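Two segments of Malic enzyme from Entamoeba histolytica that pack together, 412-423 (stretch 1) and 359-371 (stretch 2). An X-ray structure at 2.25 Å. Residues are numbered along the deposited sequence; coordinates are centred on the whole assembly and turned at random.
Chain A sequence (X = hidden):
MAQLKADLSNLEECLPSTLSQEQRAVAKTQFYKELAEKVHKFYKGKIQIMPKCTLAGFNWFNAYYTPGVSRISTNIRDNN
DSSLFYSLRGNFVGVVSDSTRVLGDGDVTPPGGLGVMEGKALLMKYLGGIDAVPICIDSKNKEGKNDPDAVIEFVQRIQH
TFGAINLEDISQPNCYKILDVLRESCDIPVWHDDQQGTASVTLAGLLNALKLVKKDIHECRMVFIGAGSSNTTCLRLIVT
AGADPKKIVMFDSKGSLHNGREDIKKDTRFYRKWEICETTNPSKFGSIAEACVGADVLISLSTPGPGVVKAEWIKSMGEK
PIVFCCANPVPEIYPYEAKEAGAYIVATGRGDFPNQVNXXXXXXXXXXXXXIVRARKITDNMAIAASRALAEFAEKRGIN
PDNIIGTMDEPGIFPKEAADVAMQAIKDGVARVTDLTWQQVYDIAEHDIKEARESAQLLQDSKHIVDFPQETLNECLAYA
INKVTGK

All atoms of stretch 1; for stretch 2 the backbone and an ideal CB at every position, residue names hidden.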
# COMPACT_ATOMS: atom_id res chain seq x y z
N GLY A 412 -2.91 -17.21 -19.04
CA GLY A 412 -3.87 -16.78 -20.09
C GLY A 412 -5.29 -16.81 -19.56
O GLY A 412 -6.19 -16.14 -20.10
N ILE A 413 -5.53 -17.59 -18.50
CA ILE A 413 -6.86 -17.54 -17.87
C ILE A 413 -7.23 -16.10 -17.63
O ILE A 413 -8.40 -15.69 -17.80
CB ILE A 413 -6.85 -18.26 -16.45
CG1 ILE A 413 -6.77 -19.78 -16.57
CG2 ILE A 413 -8.09 -17.92 -15.64
CD1 ILE A 413 -6.22 -20.43 -15.28
N PHE A 414 -6.28 -15.28 -17.20
CA PHE A 414 -6.75 -14.06 -16.53
C PHE A 414 -7.15 -12.90 -17.44
O PHE A 414 -8.08 -12.24 -17.12
CB PHE A 414 -5.82 -13.68 -15.40
CG PHE A 414 -5.57 -14.80 -14.49
CD1 PHE A 414 -6.54 -15.19 -13.58
CD2 PHE A 414 -4.41 -15.54 -14.62
CE1 PHE A 414 -6.34 -16.33 -12.79
CE2 PHE A 414 -4.16 -16.64 -13.81
CZ PHE A 414 -5.15 -17.06 -12.89
N PRO A 415 -6.47 -12.69 -18.57
CA PRO A 415 -7.00 -11.68 -19.51
C PRO A 415 -8.31 -12.12 -20.11
O PRO A 415 -9.16 -11.28 -20.42
CB PRO A 415 -5.87 -11.53 -20.59
CG PRO A 415 -5.05 -12.80 -20.43
CD PRO A 415 -5.14 -13.19 -18.97
N LYS A 416 -8.51 -13.42 -20.23
CA LYS A 416 -9.80 -13.88 -20.71
C LYS A 416 -10.90 -13.62 -19.64
O LYS A 416 -11.99 -13.07 -19.97
CB LYS A 416 -9.69 -15.34 -21.12
CG LYS A 416 -10.97 -16.04 -21.37
CD LYS A 416 -10.66 -17.52 -21.54
CE LYS A 416 -11.94 -18.37 -21.81
NZ LYS A 416 -12.35 -18.15 -23.27
N GLU A 417 -10.65 -13.99 -18.38
CA GLU A 417 -11.58 -13.59 -17.28
C GLU A 417 -11.84 -12.10 -17.34
O GLU A 417 -12.96 -11.69 -17.25
CB GLU A 417 -11.10 -13.97 -15.86
CG GLU A 417 -11.12 -15.45 -15.61
CD GLU A 417 -10.64 -15.86 -14.24
OE1 GLU A 417 -10.01 -15.05 -13.55
OE2 GLU A 417 -10.90 -17.01 -13.83
N ALA A 418 -10.80 -11.31 -17.54
CA ALA A 418 -10.94 -9.88 -17.41
C ALA A 418 -11.88 -9.35 -18.49
O ALA A 418 -12.73 -8.50 -18.21
CB ALA A 418 -9.56 -9.21 -17.52
N ALA A 419 -11.71 -9.85 -19.72
CA ALA A 419 -12.51 -9.38 -20.85
C ALA A 419 -13.94 -9.86 -20.73
O ALA A 419 -14.87 -9.09 -20.95
CB ALA A 419 -11.87 -9.81 -22.20
N ASP A 420 -14.15 -11.12 -20.35
CA ASP A 420 -15.56 -11.58 -20.16
C ASP A 420 -16.30 -10.83 -19.02
O ASP A 420 -17.49 -10.42 -19.19
CB ASP A 420 -15.63 -13.08 -19.91
CG ASP A 420 -15.28 -13.95 -21.14
OD1 ASP A 420 -15.31 -15.20 -20.96
OD2 ASP A 420 -15.00 -13.45 -22.24
N VAL A 421 -15.63 -10.68 -17.86
CA VAL A 421 -16.18 -9.93 -16.73
C VAL A 421 -16.50 -8.47 -17.13
O VAL A 421 -17.48 -7.89 -16.70
CB VAL A 421 -15.19 -9.89 -15.56
CG1 VAL A 421 -15.55 -8.77 -14.53
CG2 VAL A 421 -15.06 -11.28 -14.92
N ALA A 422 -15.64 -7.87 -17.94
CA ALA A 422 -15.84 -6.49 -18.40
C ALA A 422 -17.09 -6.32 -19.27
O ALA A 422 -17.79 -5.31 -19.17
CB ALA A 422 -14.61 -6.00 -19.16
N MET A 423 -17.35 -7.30 -20.13
CA MET A 423 -18.41 -7.20 -21.09
C MET A 423 -19.71 -7.35 -20.32
O MET A 423 -20.67 -6.60 -20.53
CB MET A 423 -18.28 -8.32 -22.15
CG MET A 423 -17.14 -8.12 -23.14
SD MET A 423 -17.14 -6.54 -24.02
CE MET A 423 -16.07 -5.44 -23.08
N UNK A 359 -10.22 -19.20 -4.85
CA UNK A 359 -10.42 -17.91 -5.48
C UNK A 359 -9.22 -17.26 -6.25
O UNK A 359 -9.44 -16.38 -7.06
CB UNK A 359 -10.87 -16.94 -4.38
N UNK A 360 -7.98 -17.68 -5.95
CA UNK A 360 -6.79 -17.16 -6.59
C UNK A 360 -6.86 -17.36 -8.09
O UNK A 360 -6.16 -16.72 -8.86
CB UNK A 360 -5.54 -17.83 -6.02
N UNK A 361 -7.73 -18.25 -8.51
CA UNK A 361 -7.94 -18.54 -9.90
C UNK A 361 -9.18 -17.79 -10.52
O UNK A 361 -9.55 -18.00 -11.69
CB UNK A 361 -8.10 -20.05 -10.05
N UNK A 362 -9.78 -16.88 -9.74
CA UNK A 362 -10.91 -16.06 -10.19
C UNK A 362 -10.73 -14.59 -9.82
O UNK A 362 -10.95 -13.71 -10.64
CB UNK A 362 -12.22 -16.59 -9.59
N UNK A 363 -10.25 -14.30 -8.62
CA UNK A 363 -10.08 -12.85 -8.28
C UNK A 363 -9.16 -11.96 -9.20
O UNK A 363 -9.49 -10.78 -9.46
CB UNK A 363 -9.51 -12.78 -6.86
N UNK A 364 -8.03 -12.51 -9.72
CA UNK A 364 -7.17 -11.63 -10.53
C UNK A 364 -7.91 -11.14 -11.77
O UNK A 364 -7.79 -9.95 -12.15
CB UNK A 364 -5.89 -12.36 -10.94
N UNK A 365 -8.69 -12.04 -12.33
CA UNK A 365 -9.47 -11.77 -13.56
C UNK A 365 -10.69 -10.93 -13.26
O UNK A 365 -10.94 -9.97 -13.96
CB UNK A 365 -9.90 -13.08 -14.23
N UNK A 366 -11.43 -11.26 -12.21
CA UNK A 366 -12.58 -10.40 -11.81
C UNK A 366 -12.18 -8.92 -11.54
O UNK A 366 -12.73 -8.01 -12.15
CB UNK A 366 -13.23 -10.98 -10.55
N UNK A 367 -11.23 -8.70 -10.65
CA UNK A 367 -10.83 -7.35 -10.34
C UNK A 367 -10.25 -6.66 -11.59
O UNK A 367 -10.50 -5.48 -11.83
CB UNK A 367 -9.81 -7.35 -9.20
N UNK A 368 -9.43 -7.36 -12.36
CA UNK A 368 -8.77 -6.68 -13.44
C UNK A 368 -9.86 -6.16 -14.41
O UNK A 368 -9.81 -5.03 -14.89
CB UNK A 368 -7.78 -7.61 -14.14
N UNK A 369 -10.85 -7.02 -14.68
CA UNK A 369 -11.94 -6.67 -15.59
C UNK A 369 -12.67 -5.46 -15.04
O UNK A 369 -12.95 -4.48 -15.78
CB UNK A 369 -12.90 -7.84 -15.78
N UNK A 370 -12.98 -5.55 -13.74
CA UNK A 370 -13.74 -4.48 -13.11
C UNK A 370 -13.03 -3.16 -13.09
O UNK A 370 -13.68 -2.12 -13.19
CB UNK A 370 -14.10 -4.87 -11.68
N UNK A 371 -11.71 -3.19 -12.93
CA UNK A 371 -10.88 -2.00 -12.90
C UNK A 371 -10.84 -1.31 -14.28
O UNK A 371 -10.88 -0.05 -14.39
CB UNK A 371 -9.47 -2.36 -12.44

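The two helices approach to 7.2 Å between axes, with an angle of 47° between their N-to-C directions, so the positions of the second helix that face stretch 1 have little room.

At position 359 nothing of stretch 1 lies within 5.5 Å of the ideal CB, and this contact sets no preference; the residue is Asn359, whose carbonyl accepts the backbone N of positions 362 and 363. Position 360 points away and is equally unconstrained. It is Ser360, which meets stretch 1 through its backbone, the O atom lying 4.0 Å from Phe414 CE1.

Position 361 points sideways, with its ideal CB 4.9 Å from Phe414 CE1 and the end of Ile413 nearby. A medium apolar side chain, branched or not, would suit this apolar patch. It is Val361: CG2 reaches Phe414 CZ at 4.2 Å and Ile413 CD1 at 4.4 Å. Its carbonyl O also sits 2.7 Å from Glu417 OE2.

At position 362 phi/psi is -134/-41 and the CB direction leads away from stretch 1, the ideal CB being 4.5 Å from Glu417 OE2. These angles are open to many residues, and the N-cap position would favour Ser, Thr, Asp, Asn or Gly. Gly362 is found; its O lies 3.3 Å from Glu417 OE1, two acceptors that do not hydrogen-bond, and accepts the N of position 366 at 2.9 Å.

Position 363 points away, leaving the choice to other surroundings, and carries Phe363. Position 364 faces the Phe414 ring, with the ideal CB 3.9 Å from CD1. A compact apolar residue fits, and in the first turn of a helix proline costs little. Pro364 places its CB 3.8 Å from Phe414 CD1.

Position 365 points straight at stretch 1. An ideal CB would lie 2.1 Å from Glu417 OE1, a clash, and 3.5 Å from Phe414 O, so with stretch 1 as it stands only glycine fits. In Gly365, CA comes 3.3 Å from Glu417 OE1, while the carbonyl O receives a CA-H...O contact from Ala418 CA at 3.5 Å.

Position 366 points away, but its ideal CB is 4.7 Å from Val421 CG2, so a longer aliphatic chain could still reach that methyl. Ile366 does so, with CG1 4.1 Å from Val421 CG2. Position 367 points away and is Leu367, without contact.

At position 368 the CB points sideways, 4.1 Å from Ala418 CB; alanine or a longer chain that turns outward would serve. Lys368 packs its CB there, its end leading away to a hydrogen bond elsewhere in the structure.

Position 369 repeats the constraint of 365: an ideal CB would clash with Ala418 O at 2.5 Å and crowd Val421 CG1 at 3.1 Å. Glycine is again required, and Gly369 brings its CA 3.3 Å from Ala418 O.

At position 370 the CB points sideways, the ideal CB 5.0 Å from Val421 CG1, and the site tolerates small apolar residues; it is Ala370. Position 371 is out of reach and holds Leu371.

Stretch 2 (359-371) NSVGFPGILKGAL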
# COMPACT_ATOMS: atom_id res chain seq x y z
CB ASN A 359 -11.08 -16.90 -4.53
CG ASN A 359 -10.31 -16.70 -3.20
OD1 ASN A 359 -9.11 -16.57 -3.20
ND2 ASN A 359 -11.06 -16.62 -2.07
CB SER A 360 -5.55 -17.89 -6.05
OG SER A 360 -5.60 -19.30 -6.30
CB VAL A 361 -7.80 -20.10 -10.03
CG1 VAL A 361 -9.02 -20.81 -10.32
CG2 VAL A 361 -6.59 -20.47 -10.87
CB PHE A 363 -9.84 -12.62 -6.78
CG PHE A 363 -8.46 -13.02 -6.26
CD1 PHE A 363 -8.33 -14.03 -5.33
CD2 PHE A 363 -7.32 -12.30 -6.62
CE1 PHE A 363 -7.09 -14.38 -4.82
CE2 PHE A 363 -6.07 -12.61 -6.09
CZ PHE A 363 -5.95 -13.68 -5.20
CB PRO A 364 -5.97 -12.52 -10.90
CG PRO A 364 -5.95 -13.55 -9.80
CD PRO A 364 -7.39 -13.80 -9.44
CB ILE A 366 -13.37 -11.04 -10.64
CG1 ILE A 366 -13.97 -12.35 -11.09
CG2 ILE A 366 -14.51 -10.13 -10.12
CD1 ILE A 366 -14.44 -13.31 -9.91
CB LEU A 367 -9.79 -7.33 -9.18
CG LEU A 367 -10.41 -7.74 -7.83
CD1 LEU A 367 -9.43 -8.34 -6.83
CD2 LEU A 367 -11.16 -6.52 -7.20
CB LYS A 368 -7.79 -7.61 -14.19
CG LYS A 368 -6.96 -6.89 -15.26
CD LYS A 368 -6.01 -5.85 -14.67
CE LYS A 368 -5.14 -5.17 -15.73
NZ LYS A 368 -4.40 -4.05 -15.11
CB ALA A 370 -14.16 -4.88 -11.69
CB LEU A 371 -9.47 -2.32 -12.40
CG LEU A 371 -9.24 -2.55 -10.89
CD1 LEU A 371 -7.80 -2.90 -10.64
CD2 LEU A 371 -9.64 -1.26 -10.05
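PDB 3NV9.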